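Local atomic coordinates of putative polyketide synthase (Brevibacillus brevis, PDB entry 6HP2), a protein that forms the S-adenosylmethionine-dependent O-methyltransferase domain of a trans-AT polyketide synthase multienzyme that probably takes part in making the antibiotic bacillaene. Residues 131-134 with 135-139; 182-185 with 186-190. All blocks are in the same frame, centred on the assembly; numbering follows the deposited sequence.

Contact 1. Residues 131-134 with 135-139. With SAH (S-adenosyl-L-homocysteine), chain B.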
ATOM      1  N   GLN A 131      -0.025 -14.819  -9.130  1.00 28.37           N
ATOM      2  CA  GLN A 131       0.808 -13.662  -8.915  1.00 32.05           C
ATOM      3  C   GLN A 131       2.174 -14.100  -8.459  1.00 33.16           C
ATOM      4  O   GLN A 131       3.177 -13.526  -8.878  1.00 28.72           O
ATOM      5  CB  GLN A 131       0.192 -12.750  -7.848  1.00 27.26           C
ATOM      6  CG  GLN A 131      -1.044 -12.025  -8.343  1.00 31.77           C
ATOM      7  CD  GLN A 131      -1.582 -11.044  -7.261  1.00 42.01           C
ATOM      8  OE1 GLN A 131      -1.149 -11.058  -6.106  1.00 35.91           O
ATOM      9  NE2 GLN A 131      -2.482 -10.178  -7.662  1.00 41.75           N
ATOM     10  N   ALA A 132       2.228 -15.107  -7.578  1.00 27.00           N
ATOM     11  CA  ALA A 132       3.513 -15.594  -7.094  1.00 33.38           C
ATOM     12  C   ALA A 132       4.314 -16.173  -8.240  1.00 35.76           C
ATOM     13  O   ALA A 132       5.515 -15.902  -8.390  1.00 32.98           O
ATOM     14  CB  ALA A 132       3.286 -16.640  -5.989  1.00 38.10           C
ATOM     15  N   GLU A 133       3.639 -16.940  -9.088  1.00 29.42           N
ATOM     16  CA  GLU A 133       4.304 -17.544 -10.247  1.00 31.47           C
ATOM     17  C   GLU A 133       4.897 -16.460 -11.144  1.00 36.39           C
ATOM     18  O   GLU A 133       6.056 -16.536 -11.552  1.00 40.39           O
ATOM     19  CB  GLU A 133       3.286 -18.405 -10.980  1.00 42.98           C
ATOM     20  CG  GLU A 133       3.853 -19.102 -12.226  1.00121.23           C
ATOM     21  CD  GLU A 133       5.014 -20.025 -11.901  1.00152.82           C
ATOM     22  OE1 GLU A 133       5.822 -20.311 -12.808  1.00159.66           O
ATOM     23  OE2 GLU A 133       5.117 -20.463 -10.733  1.00154.52           O
ATOM     24  N   LEU A 134       4.138 -15.397 -11.396  1.00 30.46           N
ATOM     25  CA  LEU A 134       4.599 -14.345 -12.283  1.00 38.73           C
ATOM     26  C   LEU A 134       5.767 -13.588 -11.663  1.00 31.62           C
ATOM     27  O   LEU A 134       6.738 -13.274 -12.358  1.00 35.85           O
ATOM     28  CB  LEU A 134       3.437 -13.384 -12.588  1.00 42.78           C
ATOM     29  CG  LEU A 134       3.829 -12.163 -13.436  1.00 57.40           C
ATOM     30  CD1 LEU A 134       4.403 -12.579 -14.801  1.00 61.47           C
ATOM     31  CD2 LEU A 134       2.660 -11.252 -13.613  1.00 51.91           C
ATOM     32  N   GLY A 135       5.660 -13.247 -10.371  1.00 33.56           N
ATOM     33  CA  GLY A 135       6.743 -12.527  -9.705  1.00 37.04           C
ATOM     34  C   GLY A 135       8.053 -13.309  -9.676  1.00 31.45           C
ATOM     35  O   GLY A 135       9.121 -12.754  -9.933  1.00 32.82           O
ATOM     36  N   ASN A 136       7.984 -14.618  -9.431  1.00 37.06           N
ATOM     37  CA  ASN A 136       9.191 -15.426  -9.466  1.00 38.68           C
ATOM     38  C   ASN A 136       9.730 -15.576 -10.882  1.00 36.00           C
ATOM     39  O   ASN A 136      10.950 -15.632 -11.067  1.00 34.20           O
ATOM     40  CB  ASN A 136       8.928 -16.795  -8.840  1.00 38.32           C
ATOM     41  CG  ASN A 136       8.826 -16.712  -7.351  1.00 42.75           C
ATOM     42  OD1 ASN A 136       9.698 -16.112  -6.702  1.00 34.62           O
ATOM     43  ND2 ASN A 136       7.754 -17.262  -6.787  1.00 37.90           N
ATOM     44  N   GLN A 137       8.859 -15.645 -11.902  1.00 33.63           N
ATOM     45  CA  GLN A 137       9.360 -15.663 -13.278  1.00 41.34           C
ATOM     46  C   GLN A 137      10.107 -14.373 -13.595  1.00 35.34           C
ATOM     47  O   GLN A 137      11.173 -14.404 -14.207  1.00 37.39           O
ATOM     48  CB  GLN A 137       8.215 -15.863 -14.285  1.00 53.79           C
ATOM     49  CG  GLN A 137       7.586 -17.216 -14.261  1.00 68.49           C
ATOM     50  CD  GLN A 137       6.375 -17.306 -15.181  1.00 68.13           C
ATOM     51  OE1 GLN A 137       6.159 -16.436 -16.023  1.00 64.81           O
ATOM     52  NE2 GLN A 137       5.567 -18.351 -15.002  1.00 71.11           N
ATOM     53  N   ARG A 138       9.587 -13.228 -13.150  1.00 37.33           N
ATOM     54  CA  ARG A 138      10.273 -11.973 -13.404  1.00 36.85           C
ATOM     55  C   ARG A 138      11.537 -11.868 -12.566  1.00 35.74           C
ATOM     56  O   ARG A 138      12.520 -11.294 -13.011  1.00 37.30           O
ATOM     57  CB  ARG A 138       9.340 -10.778 -13.106  1.00 39.55           C
ATOM     58  CG  ARG A 138       8.158 -10.702 -14.075  1.00 63.42           C
ATOM     59  CD  ARG A 138       7.251  -9.530 -13.777  1.00 70.36           C
ATOM     60  NE  ARG A 138       6.100  -9.474 -14.677  1.00 90.16           N
ATOM     61  CZ  ARG A 138       5.113  -8.596 -14.568  1.00 99.92           C
ATOM     62  NH1 ARG A 138       5.136  -7.700 -13.598  1.00102.39           N
ATOM     63  NH2 ARG A 138       4.102  -8.618 -15.424  1.00113.16           N
ATOM     64  N   ILE A 139      11.525 -12.394 -11.355  1.00 34.93           N
ATOM     65  CA  ILE A 139      12.759 -12.461 -10.590  1.00 33.43           C
ATOM     66  C   ILE A 139      13.801 -13.247 -11.367  1.00 34.74           C
ATOM     67  O   ILE A 139      14.979 -12.868 -11.438  1.00 39.84           O
ATOM     68  CB  ILE A 139      12.503 -13.082  -9.211  1.00 31.17           C
ATOM     69  CG1 ILE A 139      11.769 -12.062  -8.304  1.00 31.16           C
ATOM     70  CG2 ILE A 139      13.809 -13.542  -8.593  1.00 32.16           C
ATOM     71  CD1 ILE A 139      11.336 -12.624  -6.991  1.00 30.77           C
TER
HETATM   72  N   SAH B2201       1.203  -4.363  -2.910  1.00 29.00           N
HETATM   73  CA  SAH B2201       0.964  -4.681  -4.314  1.00 32.79           C
HETATM   74  CB  SAH B2201      -0.346  -5.433  -4.517  1.00 27.51           C
HETATM   75  CG  SAH B2201      -1.560  -4.846  -3.817  1.00 27.77           C
HETATM   76  SD  SAH B2201      -3.077  -5.715  -4.311  1.00 30.64           S
HETATM   77  C   SAH B2201       0.984  -3.387  -5.090  1.00 42.42           C
HETATM   78  O   SAH B2201       0.833  -3.390  -6.312  1.00 32.30           O
HETATM   79  OXT SAH B2201       1.168  -2.333  -4.491  1.00 42.69           O
HETATM   80  C5' SAH B2201      -3.303  -6.682  -2.801  1.00 30.88           C
HETATM   81  C4' SAH B2201      -2.249  -7.777  -2.649  1.00 29.67           C
HETATM   82  O4' SAH B2201      -2.416  -8.392  -1.352  1.00 31.28           O
HETATM   83  C3' SAH B2201      -2.483  -8.948  -3.659  1.00 28.14           C
HETATM   84  O3' SAH B2201      -1.170  -9.294  -4.126  1.00 26.61           O
HETATM   85  C2' SAH B2201      -3.093 -10.091  -2.850  1.00 27.70           C
HETATM   86  O2' SAH B2201      -2.790 -11.375  -3.310  1.00 27.74           O
HETATM   87  C1' SAH B2201      -2.460  -9.808  -1.470  1.00 29.59           C
HETATM   88  N9  SAH B2201      -3.140 -10.395  -0.318  1.00 26.86           N
HETATM   89  C8  SAH B2201      -4.435 -10.223   0.082  1.00 26.91           C
HETATM   90  N7  SAH B2201      -4.612 -10.999   1.156  1.00 22.86           N
HETATM   91  C5  SAH B2201      -3.441 -11.603   1.470  1.00 25.52           C
HETATM   92  C6  SAH B2201      -3.050 -12.497   2.459  1.00 24.69           C
HETATM   93  N6  SAH B2201      -3.846 -12.926   3.437  1.00 24.22           N
HETATM   94  N1  SAH B2201      -1.751 -12.912   2.498  1.00 24.10           N
HETATM   95  C2  SAH B2201      -0.853 -12.539   1.515  1.00 22.21           C
HETATM   96  N3  SAH B2201      -1.261 -11.683   0.525  1.00 23.52           N
HETATM   97  C4  SAH B2201      -2.533 -11.267   0.484  1.00 22.96           C

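Contact 2. Residues 182-185 with 186-190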
ATOM      1  N   LEU A 182      -2.327 -11.312  11.409  1.00 28.35           N
ATOM      2  CA  LEU A 182      -1.416 -10.564  10.559  1.00 24.84           C
ATOM      3  C   LEU A 182      -0.432  -9.741  11.375  1.00 24.08           C
ATOM      4  O   LEU A 182       0.776  -9.789  11.137  1.00 25.02           O
ATOM      5  CB  LEU A 182      -2.230  -9.660   9.645  1.00 26.17           C
ATOM      6  CG  LEU A 182      -1.433  -8.711   8.767  1.00 26.21           C
ATOM      7  CD1 LEU A 182      -0.526  -9.447   7.790  1.00 25.36           C
ATOM      8  CD2 LEU A 182      -2.433  -7.793   8.104  1.00 29.28           C
ATOM      9  N   PHE A 183      -0.914  -8.962  12.336  1.00 24.42           N
ATOM     10  CA  PHE A 183       0.011  -8.050  13.038  1.00 21.97           C
ATOM     11  C   PHE A 183       0.832  -8.759  14.087  1.00 22.24           C
ATOM     12  O   PHE A 183       1.909  -8.293  14.432  1.00 28.27           O
ATOM     13  CB  PHE A 183      -0.752  -6.824  13.593  1.00 22.00           C
ATOM     14  CG  PHE A 183      -0.961  -5.776  12.525  1.00 26.95           C
ATOM     15  CD1 PHE A 183      -0.023  -4.801  12.318  1.00 33.22           C
ATOM     16  CD2 PHE A 183      -2.106  -5.785  11.687  1.00 26.62           C
ATOM     17  CE1 PHE A 183      -0.196  -3.876  11.313  1.00 27.11           C
ATOM     18  CE2 PHE A 183      -2.243  -4.842  10.644  1.00 26.88           C
ATOM     19  CZ  PHE A 183      -1.312  -3.895  10.486  1.00 28.59           C
ATOM     20  N   GLN A 184       0.383  -9.922  14.572  1.00 26.19           N
ATOM     21  CA  GLN A 184       1.278 -10.784  15.320  1.00 29.26           C
ATOM     22  C   GLN A 184       2.456 -11.181  14.450  1.00 30.56           C
ATOM     23  O   GLN A 184       3.615 -11.106  14.879  1.00 27.05           O
ATOM     24  CB  GLN A 184       0.527 -12.020  15.824  1.00 25.03           C
ATOM     25  CG  GLN A 184       1.378 -13.040  16.508  1.00 31.24           C
ATOM     26  CD  GLN A 184       1.864 -12.565  17.861  1.00 40.93           C
ATOM     27  OE1 GLN A 184       1.390 -11.568  18.376  1.00 40.78           O
ATOM     28  NE2 GLN A 184       2.806 -13.263  18.415  1.00 51.56           N
ATOM     29  N   ASN A 185       2.160 -11.590  13.213  1.00 26.04           N
ATOM     30  CA  ASN A 185       3.168 -12.012  12.254  1.00 25.69           C
ATOM     31  C   ASN A 185       4.129 -10.877  11.960  1.00 28.18           C
ATOM     32  O   ASN A 185       5.348 -11.050  12.008  1.00 31.16           O
ATOM     33  CB  ASN A 185       2.475 -12.523  10.970  1.00 27.93           C
ATOM     34  CG  ASN A 185       3.300 -13.569  10.204  1.00 31.82           C
ATOM     35  OD1 ASN A 185       4.393 -13.985  10.621  1.00 29.27           O
ATOM     36  ND2 ASN A 185       2.760 -14.020   9.088  1.00 30.86           N
ATOM     37  N   ILE A 186       3.594  -9.696  11.715  1.00 24.79           N
ATOM     38  CA  ILE A 186       4.425  -8.539  11.375  1.00 22.02           C
ATOM     39  C   ILE A 186       5.339  -8.175  12.539  1.00 26.16           C
ATOM     40  O   ILE A 186       6.569  -8.056  12.389  1.00 27.39           O
ATOM     41  CB  ILE A 186       3.532  -7.354  10.991  1.00 23.06           C
ATOM     42  CG1 ILE A 186       2.824  -7.620   9.663  1.00 22.39           C
ATOM     43  CG2 ILE A 186       4.338  -5.986  11.016  1.00 24.74           C
ATOM     44  CD1 ILE A 186       1.796  -6.569   9.335  1.00 28.64           C
ATOM     45  N   SER A 187       4.759  -8.063  13.734  1.00 28.90           N
ATOM     46  CA  SER A 187       5.537  -7.610  14.886  1.00 30.89           C
ATOM     47  C   SER A 187       6.614  -8.615  15.267  1.00 25.52           C
ATOM     48  O   SER A 187       7.722  -8.235  15.677  1.00 31.77           O
ATOM     49  CB  SER A 187       4.593  -7.362  16.080  1.00 42.06           C
ATOM     50  OG  SER A 187       5.321  -6.839  17.168  1.00 47.72           O
ATOM     51  N   SER A 188       6.276  -9.906  15.216  1.00 33.45           N
ATOM     52  CA  SER A 188       7.198 -10.960  15.529  1.00 34.17           C
ATOM     53  C   SER A 188       8.360 -11.029  14.554  1.00 29.54           C
ATOM     54  O   SER A 188       9.388 -11.559  14.936  1.00 33.07           O
ATOM     55  CB  SER A 188       6.471 -12.306  15.534  1.00 37.15           C
ATOM     56  OG  SER A 188       5.699 -12.436  16.702  1.00 43.55           O
ATOM     57  N   SER A 189       8.224 -10.513  13.328  1.00 27.89           N
ATOM     58  CA  SER A 189       9.281 -10.549  12.330  1.00 34.41           C
ATOM     59  C   SER A 189       9.952  -9.200  12.086  1.00 35.78           C
ATOM     60  O   SER A 189      10.672  -9.048  11.076  1.00 31.92           O
ATOM     61  CB  SER A 189       8.728 -11.063  10.978  1.00 31.11           C
ATOM     62  OG  SER A 189       8.308 -12.383  11.114  1.00 38.97           O
ATOM     63  N   LEU A 190       9.726  -8.221  12.941  1.00 27.12           N
ATOM     64  CA  LEU A 190      10.272  -6.887  12.763  1.00 26.97           C
ATOM     65  C   LEU A 190      11.434  -6.682  13.725  1.00 27.80           C
ATOM     66  O   LEU A 190      11.285  -6.830  14.955  1.00 32.61           O
ATOM     67  CB  LEU A 190       9.199  -5.829  12.977  1.00 34.39           C
ATOM     68  CG  LEU A 190       9.597  -4.373  12.621  1.00 33.29           C
ATOM     69  CD1 LEU A 190       9.781  -4.183  11.209  1.00 36.15           C
ATOM     70  CD2 LEU A 190       8.547  -3.424  13.203  1.00 34.49           C
TER

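Contact 1. Residues 131-134 with 135-139
G135 N donates to Q131 O on one turn of helix 129-141, the crossover helix of a beta-alpha-beta unit in the Rossmann-like methyltransferase fold, between strands 121-126 and 148-152. Glycine adds no side chain at this buried position. At the other end of Q131, OE1 accepts hydrogen bonds from both ribose hydroxyls of S-adenosyl-L-homocysteine, at 2.7 Å from O3' and 3.3 Å from O2'; T126 OG1 is a further hydrogen-bond partner, so a neutral amide oxygen gathers three hydroxyls at the ribose.

N136 continues the helix with its N bonded to A132 O, while its ND2 reaches I150 O on the neighbouring strand. An amide suits this place because it can satisfy a strand carbonyl beside the small A132, whose methyl packs on I150 and N152.

Q137 pairs one turn back with E133: NE2 donates to E133 OE1 over 3.0 Å, nearly straight at 168°. The acceptor lies in the amide plane of Q137, but the carboxylate plane is turned 74° from the amide, which meets E133 OE1 on its anti side. E133 reaches the amide by bending at its second torsion (chi2 60°). It is poorly ordered, so the bond may be only partly populated.

R138, extended from CG to NE, lays its guanidinium against L134, whose methyls give an apolar surface to the flat cation; H106 touches both. A weak, long ion pair joins R138 NH1 to D43. L134 CD2 sits over one face toward the rim, 3.5 Å from R138 NH2.

Contact 2. Residues 182-185 with 186-190
I186 lays its CD1 methyl over one face of the F183 ring, a CH-pi contact three residues apart on helix 179-188, which packs against the central sheet of the Rossmann-like methyltransferase fold. The methyl stands 4.0 Å from the ring centroid, only 18° off the normal. With CG1 anti to its own carbonyl carbon (chi1 -69°) and the chain extended to CD1 (chi2 172°), I186 runs back toward the preceding turn, side by side with the phenylalanine. The same methyl meets L182 from across, 3.9 Å from L182 CG, so one slender isoleucine tip fills the angle between a ring and a branched chain. Apolar residues suit this buried side: I186 also touches V196 and I167 of the sheet, and F183 reaches L198 and, on helix 221-230, W224, L227 and L228. L182 packs near S155, which binds S-adenosyl-L-homocysteine.

The polar residues do other work. The N185 amide uses both its ends: ND2 donates to the carbonyls of D158 and S155 and OD1 accepts from F160 N, which ties the helix to the loop carrying S155. S187 OG is hydrogen-bonded with two acceptors, H231 O and Q232 OE1, which must share or compete for its one proton; a small hydroxyl fits this buried site.

Near the C-terminal end S189 has left helical geometry, and its N makes a weak bond to N185 O at 130°, with a second bond to I186 O. S188 folds back on the backbone: Q184 O takes S188 N at 2.9 Å and, because the S188 hydroxyl swings beside its own backbone N (chi1 -75°), also a weak bond from S188 OG at 3.1 Å.

Overall arrangement
Both contacts join residues mostly three or four apart in one methyltransferase domain, but contact 1 lies within one helix and contact 2 spans the end of another; their centres are about 24 Å apart and nearest atoms about 14 Å apart. Contact 1 is partly buried: its helix crosses between two parallel strands, and its side-chain chemistry is mainly polar, with a surface-side amide-carboxylate pair and an arginine resting on leucine. Contact 2 is more deeply buried and is held by hydrocarbon against an aromatic ring, with a weak serine-to-carbonyl bond near the helix end. Q131 of contact 1 bonds the ribose hydroxyls directly, whereas L182 and N185 of contact 2 stand one shell out, beside S155.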